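Local coordinates for protein putative metallopeptidase (Corynebacterium diphtheriae, PDB 3QOC) that probably acts as a metal-dependent aminopeptidase, represented here by its N-terminal creatinase/prolidase-like domain alone, at residues Ala28-His33 with Asn84-Leu89; His36-Tyr39 with Phe43-Ser46; Ala88-Ile93 with Lys97-Glu102. All blocks are in the same frame, centred on the assembly; numbering follows the deposited sequence.

Contact 1: Ala28-His33 with Asn84-Leu89; sequences AMLVTH and NCAPAL
Leu30 extends from strand 28-31 to the first turn of helix 85-91 and can be followed outward atom by atom. Its CB lies well short of the helix. The first torsion sets CG anti to the backbone N (chi1 173°), which carries the branch point outward, and CG stops 4.9 Å from Ala86 CB. Only the two methyls come within contact range, and they divide between two helical residues: Leu30 CD2 lies 4.4 Å from Ala86 CB, and Leu30 CD1 lies 4.2 Å from Leu89 CD1. The two leucines cross obliquely and meet through one methyl each, since Leu89 CD2 points elsewhere, 6.5 Å from Leu30 CD1.

Thr32 adds the closest approach of the contact. Its methyl CG2 lies 3.8 Å from Ala86 CB, placed there by a first torsion (chi1 52°) that turns OG1 off to another side, 6.1 Å from the same Ala86 CB. Thr32, just past the end of the strand, does not aim its CB squarely at the helix, yet its CG2 comes to lie 4.0 Å from Leu30 CG. The small Ala86 methyl thus faces a patch built from both. Ala86 and Leu89, three apart in the helix, present neighbouring positions of one helical face.

The backbones stay separate, with 7.0 Å between Thr32 CA and Ala86 CA, and the interface of 131 Å² is purely apolar. Ala49 of strand 49-53 touches Ala86 and Leu89 as well, while Val31 points away from helix 85-91 and packs on helix 34-41. Such side-chain alternation on a strand covered by helices on both faces is characteristic of an alpha/beta sandwich, here the creatinase/prolidase N-terminal domain with its mixed six-stranded sheet.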
loop_
_atom_site.group_PDB
_atom_site.type_symbol
_atom_site.label_atom_id
_atom_site.label_comp_id
_atom_site.label_asym_id
_atom_site.label_seq_id
_atom_site.Cartn_x
_atom_site.Cartn_y
_atom_site.Cartn_z
ATOM N N ALA A 28 3.574 7.351 -4.881
ATOM C CA ALA A 28 3.010 6.427 -3.942
ATOM C C ALA A 28 3.460 5.021 -4.305
ATOM O O ALA A 28 3.802 4.730 -5.470
ATOM C CB ALA A 28 1.565 6.491 -3.999
HETATM N N MSE A 29 3.453 4.171 -3.300
HETATM C CA MSE A 29 3.814 2.816 -3.470
HETATM C C MSE A 29 2.645 1.951 -3.012
HETATM O O MSE A 29 2.081 2.115 -1.919
HETATM C CB MSE A 29 5.074 2.543 -2.673
HETATM C CG MSE A 29 5.581 1.153 -2.776
HETATM SE SE MSE A 29 6.459 0.813 -4.604
HETATM C CE MSE A 29 8.302 0.119 -3.886
ATOM N N LEU A 30 2.271 1.017 -3.873
ATOM C CA LEU A 30 1.267 0.017 -3.582
ATOM C C LEU A 30 1.984 -1.282 -3.202
ATOM O O LEU A 30 2.674 -1.896 -4.009
ATOM C CB LEU A 30 0.445 -0.234 -4.826
ATOM C CG LEU A 30 -0.586 -1.395 -4.768
ATOM C CD1 LEU A 30 -1.574 -1.170 -3.644
ATOM C CD2 LEU A 30 -1.351 -1.499 -6.038
ATOM N N VAL A 31 1.843 -1.698 -1.964
ATOM C CA VAL A 31 2.501 -2.887 -1.473
ATOM C C VAL A 31 1.502 -4.029 -1.440
ATOM O O VAL A 31 0.435 -3.902 -0.844
ATOM C CB VAL A 31 2.964 -2.595 -0.040
ATOM C CG1 VAL A 31 3.788 -3.800 0.515
ATOM C CG2 VAL A 31 3.795 -1.286 -0.031
ATOM N N THR A 32 1.774 -5.095 -2.146
ATOM C CA THR A 32 0.898 -6.205 -2.185
ATOM C C THR A 32 1.505 -7.481 -1.574
ATOM O O THR A 32 0.776 -8.413 -1.202
ATOM C CB THR A 32 0.438 -6.469 -3.676
ATOM O OG1 THR A 32 1.586 -6.553 -4.542
ATOM C CG2 THR A 32 -0.552 -5.352 -4.196
ATOM N N HIS A 33 2.810 -7.559 -1.465
ATOM C CA HIS A 33 3.416 -8.767 -0.843
ATOM C C HIS A 33 3.198 -8.761 0.687
ATOM O O HIS A 33 3.490 -7.768 1.371
ATOM C CB HIS A 33 4.898 -8.812 -1.176
ATOM C CG HIS A 33 5.622 -10.047 -0.656
ATOM N ND1 HIS A 33 5.471 -11.300 -1.225
ATOM C CD2 HIS A 33 6.509 -10.204 0.350
ATOM C CE1 HIS A 33 6.240 -12.175 -0.596
ATOM N NE2 HIS A 33 6.886 -11.541 0.373
ATOM N N ASN A 84 -11.417 -7.718 -2.978
ATOM C CA ASN A 84 -10.216 -7.561 -3.816
ATOM C C ASN A 84 -9.428 -6.279 -3.526
ATOM O O ASN A 84 -9.687 -5.203 -4.054
ATOM C CB ASN A 84 -10.579 -7.688 -5.277
ATOM C CG ASN A 84 -11.324 -8.983 -5.558
ATOM O OD1 ASN A 84 -10.779 -10.091 -5.325
ATOM N ND2 ASN A 84 -12.594 -8.869 -5.993
ATOM N N CYS A 85 -8.481 -6.437 -2.623
ATOM C CA CYS A 85 -7.912 -5.326 -1.844
ATOM C C CYS A 85 -7.168 -4.306 -2.687
ATOM O O CYS A 85 -7.408 -3.110 -2.577
ATOM C CB CYS A 85 -6.883 -5.935 -0.832
ATOM S SG CYS A 85 -7.766 -6.775 0.451
ATOM N N ALA A 86 -6.248 -4.794 -3.504
ATOM C CA ALA A 86 -5.367 -3.895 -4.246
ATOM C C ALA A 86 -6.163 -3.072 -5.298
ATOM O O ALA A 86 -6.033 -1.824 -5.340
ATOM C CB ALA A 86 -4.212 -4.693 -4.882
ATOM N N PRO A 87 -7.043 -3.738 -6.077
ATOM C CA PRO A 87 -7.792 -2.946 -7.026
ATOM C C PRO A 87 -8.651 -1.897 -6.369
ATOM O O PRO A 87 -8.802 -0.796 -6.909
ATOM C CB PRO A 87 -8.638 -3.995 -7.791
ATOM C CG PRO A 87 -7.758 -5.260 -7.736
ATOM C CD PRO A 87 -7.124 -5.194 -6.386
ATOM N N ALA A 88 -9.194 -2.219 -5.193
ATOM C CA ALA A 88 -10.077 -1.253 -4.515
ATOM C C ALA A 88 -9.334 -0.041 -4.008
ATOM O O ALA A 88 -9.834 1.050 -4.136
ATOM C CB ALA A 88 -10.931 -1.919 -3.392
ATOM N N LEU A 89 -8.161 -0.192 -3.392
ATOM C CA LEU A 89 -7.306 1.007 -3.067
ATOM C C LEU A 89 -6.989 1.811 -4.307
ATOM O O LEU A 89 -7.125 3.028 -4.307
ATOM C CB LEU A 89 -5.948 0.652 -2.393
ATOM C CG LEU A 89 -5.902 0.008 -1.018
ATOM C CD1 LEU A 89 -4.411 -0.437 -0.705
ATOM C CD2 LEU A 89 -6.516 1.005 0.015
#

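Contact 2: His36-Tyr39 with Phe43-Ser46; sequences HIRY and FTGS. With SO4 (sulfate ion), chain F.
Phe43 meets helix 34-41 mainly through its carbonyl oxygen, which packs against the aliphatic base of Arg38. Arg38 CG lies 3.0 Å from Phe43 O, a close approach slightly inside the usual van der Waals separation, and Arg38 CA makes a CA-H...O contact with the same oxygen at 3.4 Å, with 130° at the hydrogen. The Phe43 ring instead turns back along its own segment: Gly45 N sits 3.3 Å above the ring plane, over its centre. Ile37 borders the ring more loosely, its CG2 being 4.6 Å from Phe43 CD2. Beyond the contact the ring is received by helix 67-73 and meets Tyr66 edge-to-face.

At Thr44 the methyl, not the hydroxyl, faces the helix, with Thr44 CG2 4.1 Å from Arg38 CG. The hydroxyl OG1 has its stronger partner in Gln73 NE2. Past Gly45, whose backbone N lies over the ring, the chain leaves the helix, and Ser46 OG hydrogen-bonds to Tyr66 OH.

Arg38 therefore has a double role. Its CB and CG pack on the loop, after which the chain bends at chi2 (-83°) and again at chi3, swinging the guanidinium away to a sulfate ion. Arg38 NH1 donates to sulfate O4 at 2.7 Å, this oxygen lying at the guanidinium edge and in its plane, and Arg38 NH2 donates to sulfate O2 at 3.1 Å. Neither bond is straight, the NH1 one having an angle of 150°. Arg9 NE and Arg13 NH2 hold the same ion, which probably came from the crystallisation liquor. The chemistry implies a divided side chain: the methylenes cover the loop carbonyl, while the charged end contributes to a three-arginine site able to accommodate an anion.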
loop_
_atom_site.group_PDB
_atom_site.type_symbol
_atom_site.label_atom_id
_atom_site.label_comp_id
_atom_site.label_asym_id
_atom_site.label_seq_id
_atom_site.Cartn_x
_atom_site.Cartn_y
_atom_site.Cartn_z
ATOM N N HIS A 36 5.817 -7.890 3.380
ATOM C CA HIS A 36 6.087 -6.438 3.260
ATOM C C HIS A 36 5.030 -5.631 3.943
ATOM O O HIS A 36 5.356 -4.726 4.745
ATOM C CB HIS A 36 6.307 -5.988 1.827
ATOM C CG HIS A 36 7.501 -6.622 1.185
ATOM N ND1 HIS A 36 7.732 -6.571 -0.173
ATOM C CD2 HIS A 36 8.524 -7.348 1.711
ATOM C CE1 HIS A 36 8.813 -7.262 -0.460
ATOM N NE2 HIS A 36 9.326 -7.740 0.670
ATOM N N ILE A 37 3.763 -5.997 3.785
ATOM C CA ILE A 37 2.666 -5.229 4.453
ATOM C C ILE A 37 2.807 -5.362 5.987
ATOM O O ILE A 37 2.586 -4.409 6.778
ATOM C CB ILE A 37 1.323 -5.713 3.958
ATOM C CG1 ILE A 37 1.108 -5.327 2.478
ATOM C CG2 ILE A 37 0.266 -5.280 4.869
ATOM C CD1 ILE A 37 0.028 -6.092 1.758
ATOM N N ARG A 38 3.175 -6.561 6.428
ATOM C CA ARG A 38 3.331 -6.825 7.856
ATOM C C ARG A 38 4.471 -6.000 8.451
ATOM O O ARG A 38 4.340 -5.418 9.528
ATOM C CB ARG A 38 3.577 -8.315 8.103
ATOM C CG ARG A 38 3.100 -8.807 9.459
ATOM C CD ARG A 38 4.125 -8.518 10.543
ATOM N NE ARG A 38 5.494 -8.638 10.049
ATOM C CZ ARG A 38 6.560 -8.152 10.676
ATOM N NH1 ARG A 38 6.418 -7.510 11.828
ATOM N NH2 ARG A 38 7.768 -8.307 10.152
ATOM N N TYR A 39 5.586 -5.961 7.733
ATOM C CA TYR A 39 6.761 -5.233 8.142
ATOM C C TYR A 39 6.385 -3.729 8.268
ATOM O O TYR A 39 6.792 -3.049 9.234
ATOM C CB TYR A 39 7.860 -5.494 7.084
ATOM C CG TYR A 39 9.139 -4.725 7.296
ATOM C CD1 TYR A 39 10.148 -5.216 8.118
ATOM C CD2 TYR A 39 9.326 -3.506 6.696
ATOM C CE1 TYR A 39 11.320 -4.487 8.313
ATOM C CE2 TYR A 39 10.552 -2.737 6.861
ATOM C CZ TYR A 39 11.508 -3.244 7.676
ATOM O OH TYR A 39 12.636 -2.511 7.867
ATOM N N PHE A 43 0.082 -5.606 10.455
ATOM C CA PHE A 43 -1.084 -6.478 10.157
ATOM C C PHE A 43 -0.552 -7.831 9.806
ATOM O O PHE A 43 0.285 -7.932 8.924
ATOM C CB PHE A 43 -1.896 -5.949 9.007
ATOM C CG PHE A 43 -3.012 -6.841 8.580
ATOM C CD1 PHE A 43 -4.061 -7.126 9.435
ATOM C CD2 PHE A 43 -2.974 -7.454 7.319
ATOM C CE1 PHE A 43 -5.130 -7.935 9.027
ATOM C CE2 PHE A 43 -4.040 -8.306 6.898
ATOM C CZ PHE A 43 -5.121 -8.544 7.753
ATOM N N THR A 44 -0.988 -8.861 10.540
ATOM C CA THR A 44 -0.535 -10.246 10.348
ATOM C C THR A 44 -1.516 -11.157 9.557
ATOM O O THR A 44 -1.300 -12.323 9.473
ATOM C CB THR A 44 -0.285 -10.934 11.695
ATOM O OG1 THR A 44 -1.503 -10.988 12.445
ATOM C CG2 THR A 44 0.753 -10.160 12.538
ATOM N N GLY A 45 -2.599 -10.643 9.011
ATOM C CA GLY A 45 -3.524 -11.522 8.287
ATOM C C GLY A 45 -3.003 -11.911 6.909
ATOM O O GLY A 45 -1.890 -11.554 6.525
ATOM N N SER A 46 -3.824 -12.620 6.144
ATOM C CA SER A 46 -3.381 -13.308 4.954
ATOM C C SER A 46 -3.911 -12.645 3.687
ATOM O O SER A 46 -3.667 -13.144 2.590
ATOM C CB SER A 46 -3.891 -14.750 5.011
ATOM O OG SER A 46 -5.323 -14.746 5.160
HETATM S S SO4 F . 9.111 -7.006 13.717
HETATM O O1 SO4 F . 10.266 -6.202 14.017
HETATM O O2 SO4 F . 9.622 -7.649 12.542
HETATM O O3 SO4 F . 8.821 -7.928 14.795
HETATM O O4 SO4 F . 7.943 -6.143 13.618
#

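Contact 3: Ala88-Ile93 with Lys97-Glu102; sequences ALLSDI and KRVGFE
Ile93 overlaps two residues of strand 97-102 at once, using a different branch for each. Its CG2 methyl rests 4.1 Å from Lys97 CB, the two side chains crossing at about a right angle, while its CD1 reaches onward to 4.1 Å from Val99 CG2. The reach follows from an extended outer arm: with CG1 beside the backbone N (chi1 -62°) and chi2 at -179°, CD1 is held out along the strand while CG2 covers the nearer residue. Lys97 and Val99, two apart in the strand, both direct their CB toward Ile93, so one isoleucine spans a full two-residue repeat.

Leu90 supplements this from the preceding turn. Its CB does not point at the strand, but the branch swings nearer and brings Leu90 CD1 to 4.3 Å from Val99 CG1. Val99 consequently takes one methyl from each partner, CG2 to Ile93 and CG1 to Leu90. The two partners are themselves tied by the backbone bond from Ile93 N to Leu90 O, 3.1 Å.

Lys97 contributes its aliphatic base here. Its chain bends repeatedly, and its NZ is hydrogen-bonded to Asn53 OD1 of strand 49-53.

The apolar layer continues into the neighbouring strands and helix. Ile51 of strand 49-53 touches both Ile93 and Val99, and Leu90 also packs on Leu124 of strand 122-127 and Leu114 of helix 108-117. Strand 97-102 itself lies in the sheet between strands 28-31 and 122-127, with helix 85-91 and the turn after it packed on one face.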
loop_
_atom_site.group_PDB
_atom_site.type_symbol
_atom_site.label_atom_id
_atom_site.label_comp_id
_atom_site.label_asym_id
_atom_site.label_seq_id
_atom_site.Cartn_x
_atom_site.Cartn_y
_atom_site.Cartn_z
ATOM N N ALA A 88 -9.194 -2.219 -5.193
ATOM C CA ALA A 88 -10.077 -1.253 -4.515
ATOM C C ALA A 88 -9.334 -0.041 -4.008
ATOM O O ALA A 88 -9.834 1.050 -4.136
ATOM C CB ALA A 88 -10.931 -1.919 -3.392
ATOM N N LEU A 89 -8.161 -0.192 -3.392
ATOM C CA LEU A 89 -7.306 1.007 -3.067
ATOM C C LEU A 89 -6.989 1.811 -4.307
ATOM O O LEU A 89 -7.125 3.028 -4.307
ATOM C CB LEU A 89 -5.948 0.652 -2.393
ATOM C CG LEU A 89 -5.902 0.008 -1.018
ATOM C CD1 LEU A 89 -4.411 -0.437 -0.705
ATOM C CD2 LEU A 89 -6.516 1.005 0.015
ATOM N N LEU A 90 -6.564 1.143 -5.376
ATOM C CA LEU A 90 -6.134 1.856 -6.580
ATOM C C LEU A 90 -7.277 2.645 -7.209
ATOM O O LEU A 90 -7.107 3.790 -7.617
ATOM C CB LEU A 90 -5.498 0.886 -7.588
ATOM C CG LEU A 90 -4.774 1.442 -8.793
ATOM C CD1 LEU A 90 -3.648 2.405 -8.381
ATOM C CD2 LEU A 90 -4.217 0.294 -9.602
ATOM N N SER A 91 -8.479 2.088 -7.200
ATOM C CA SER A 91 -9.585 2.754 -7.887
ATOM C C SER A 91 -9.997 4.027 -7.139
ATOM O O SER A 91 -10.693 4.876 -7.658
ATOM C CB SER A 91 -10.759 1.776 -8.038
ATOM O OG SER A 91 -11.937 2.397 -7.593
ATOM N N ASP A 92 -9.600 4.124 -5.882
ATOM C CA ASP A 92 -9.901 5.322 -5.075
ATOM C C ASP A 92 -8.910 6.508 -5.226
ATOM O O ASP A 92 -9.128 7.569 -4.661
ATOM C CB ASP A 92 -10.081 4.923 -3.617
ATOM C CG ASP A 92 -11.539 4.554 -3.301
ATOM O OD1 ASP A 92 -12.388 4.472 -4.229
ATOM O OD2 ASP A 92 -11.854 4.343 -2.125
ATOM N N ILE A 93 -7.833 6.304 -5.974
ATOM C CA ILE A 93 -6.861 7.337 -6.211
ATOM C C ILE A 93 -7.334 8.257 -7.338
ATOM O O ILE A 93 -7.704 7.769 -8.425
ATOM C CB ILE A 93 -5.537 6.738 -6.598
ATOM C CG1 ILE A 93 -5.038 5.884 -5.457
ATOM C CG2 ILE A 93 -4.510 7.813 -6.875
ATOM C CD1 ILE A 93 -3.782 5.312 -5.768
ATOM N N LYS A 97 -1.059 10.850 -10.702
ATOM C CA LYS A 97 -0.268 10.160 -9.669
ATOM C C LYS A 97 0.488 9.051 -10.373
ATOM O O LYS A 97 -0.096 8.337 -11.203
ATOM C CB LYS A 97 -1.187 9.585 -8.565
ATOM C CG LYS A 97 -0.627 9.435 -7.088
ATOM C CD LYS A 97 -0.880 10.685 -6.189
ATOM C CE LYS A 97 -1.346 10.356 -4.704
ATOM N NZ LYS A 97 -0.304 10.391 -3.522
ATOM N N ARG A 98 1.776 8.918 -10.049
ATOM C CA ARG A 98 2.569 7.775 -10.404
ATOM C C ARG A 98 2.614 6.852 -9.223
ATOM O O ARG A 98 3.082 7.215 -8.117
ATOM C CB ARG A 98 3.969 8.197 -10.827
ATOM C CG ARG A 98 3.940 9.126 -12.063
ATOM C CD ARG A 98 5.280 9.824 -12.389
ATOM N NE ARG A 98 6.411 8.871 -12.448
ATOM C CZ ARG A 98 6.882 8.221 -13.536
ATOM N NH1 ARG A 98 6.353 8.386 -14.778
ATOM N NH2 ARG A 98 7.922 7.370 -13.369
ATOM N N VAL A 99 2.089 5.645 -9.446
ATOM C CA VAL A 99 1.936 4.656 -8.378
ATOM C C VAL A 99 2.822 3.463 -8.696
ATOM O O VAL A 99 2.611 2.807 -9.711
ATOM C CB VAL A 99 0.511 4.189 -8.250
ATOM C CG1 VAL A 99 0.412 3.105 -7.136
ATOM C CG2 VAL A 99 -0.343 5.349 -7.916
ATOM N N GLY A 100 3.839 3.250 -7.880
ATOM C CA GLY A 100 4.729 2.098 -8.015
ATOM C C GLY A 100 4.046 0.803 -7.561
ATOM O O GLY A 100 3.157 0.865 -6.741
ATOM N N PHE A 101 4.486 -0.353 -8.078
ATOM C CA PHE A 101 4.025 -1.647 -7.642
ATOM C C PHE A 101 5.153 -2.631 -7.578
ATOM O O PHE A 101 6.177 -2.433 -8.190
ATOM C CB PHE A 101 2.843 -2.188 -8.512
ATOM C CG PHE A 101 3.210 -2.469 -9.915
ATOM C CD1 PHE A 101 3.592 -3.750 -10.299
ATOM C CD2 PHE A 101 3.110 -1.486 -10.888
ATOM C CE1 PHE A 101 3.961 -4.024 -11.611
ATOM C CE2 PHE A 101 3.431 -1.772 -12.193
ATOM C CZ PHE A 101 3.868 -3.054 -12.550
ATOM N N GLU A 102 4.986 -3.698 -6.831
ATOM C CA GLU A 102 6.079 -4.589 -6.618
ATOM C C GLU A 102 6.162 -5.579 -7.815
ATOM O O GLU A 102 5.530 -6.659 -7.852
ATOM C CB GLU A 102 5.890 -5.313 -5.301
ATOM C CG GLU A 102 5.841 -4.419 -4.142
ATOM C CD GLU A 102 5.633 -5.207 -2.844
ATOM O OE1 GLU A 102 4.461 -5.516 -2.491
ATOM O OE2 GLU A 102 6.648 -5.535 -2.197
#

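How the contacts relate
Contacts 1 and 3, with centres about 6 Å apart, share Ala88 and Leu89 and set helix 85-91 on one face of the mixed sheet, against the neighbouring parallel strands 28-31 and 97-102. Contact 2 lies about 13 Å from the centre of contact 1 and 18 Å from that of contact 3, at helix 34-41 on the other face. In chain order, contact 2 falls between the two segments of contact 1, and contact 3 begins on the residues shared with contact 1. Glu102 OE1 accepts from Thr32 N and His33 N, and Glu102 OE2 pairs with His36 ND1. Contact 2 folds loop 43-46 onto helix 34-41, and Glu102 links that helix to the sheet.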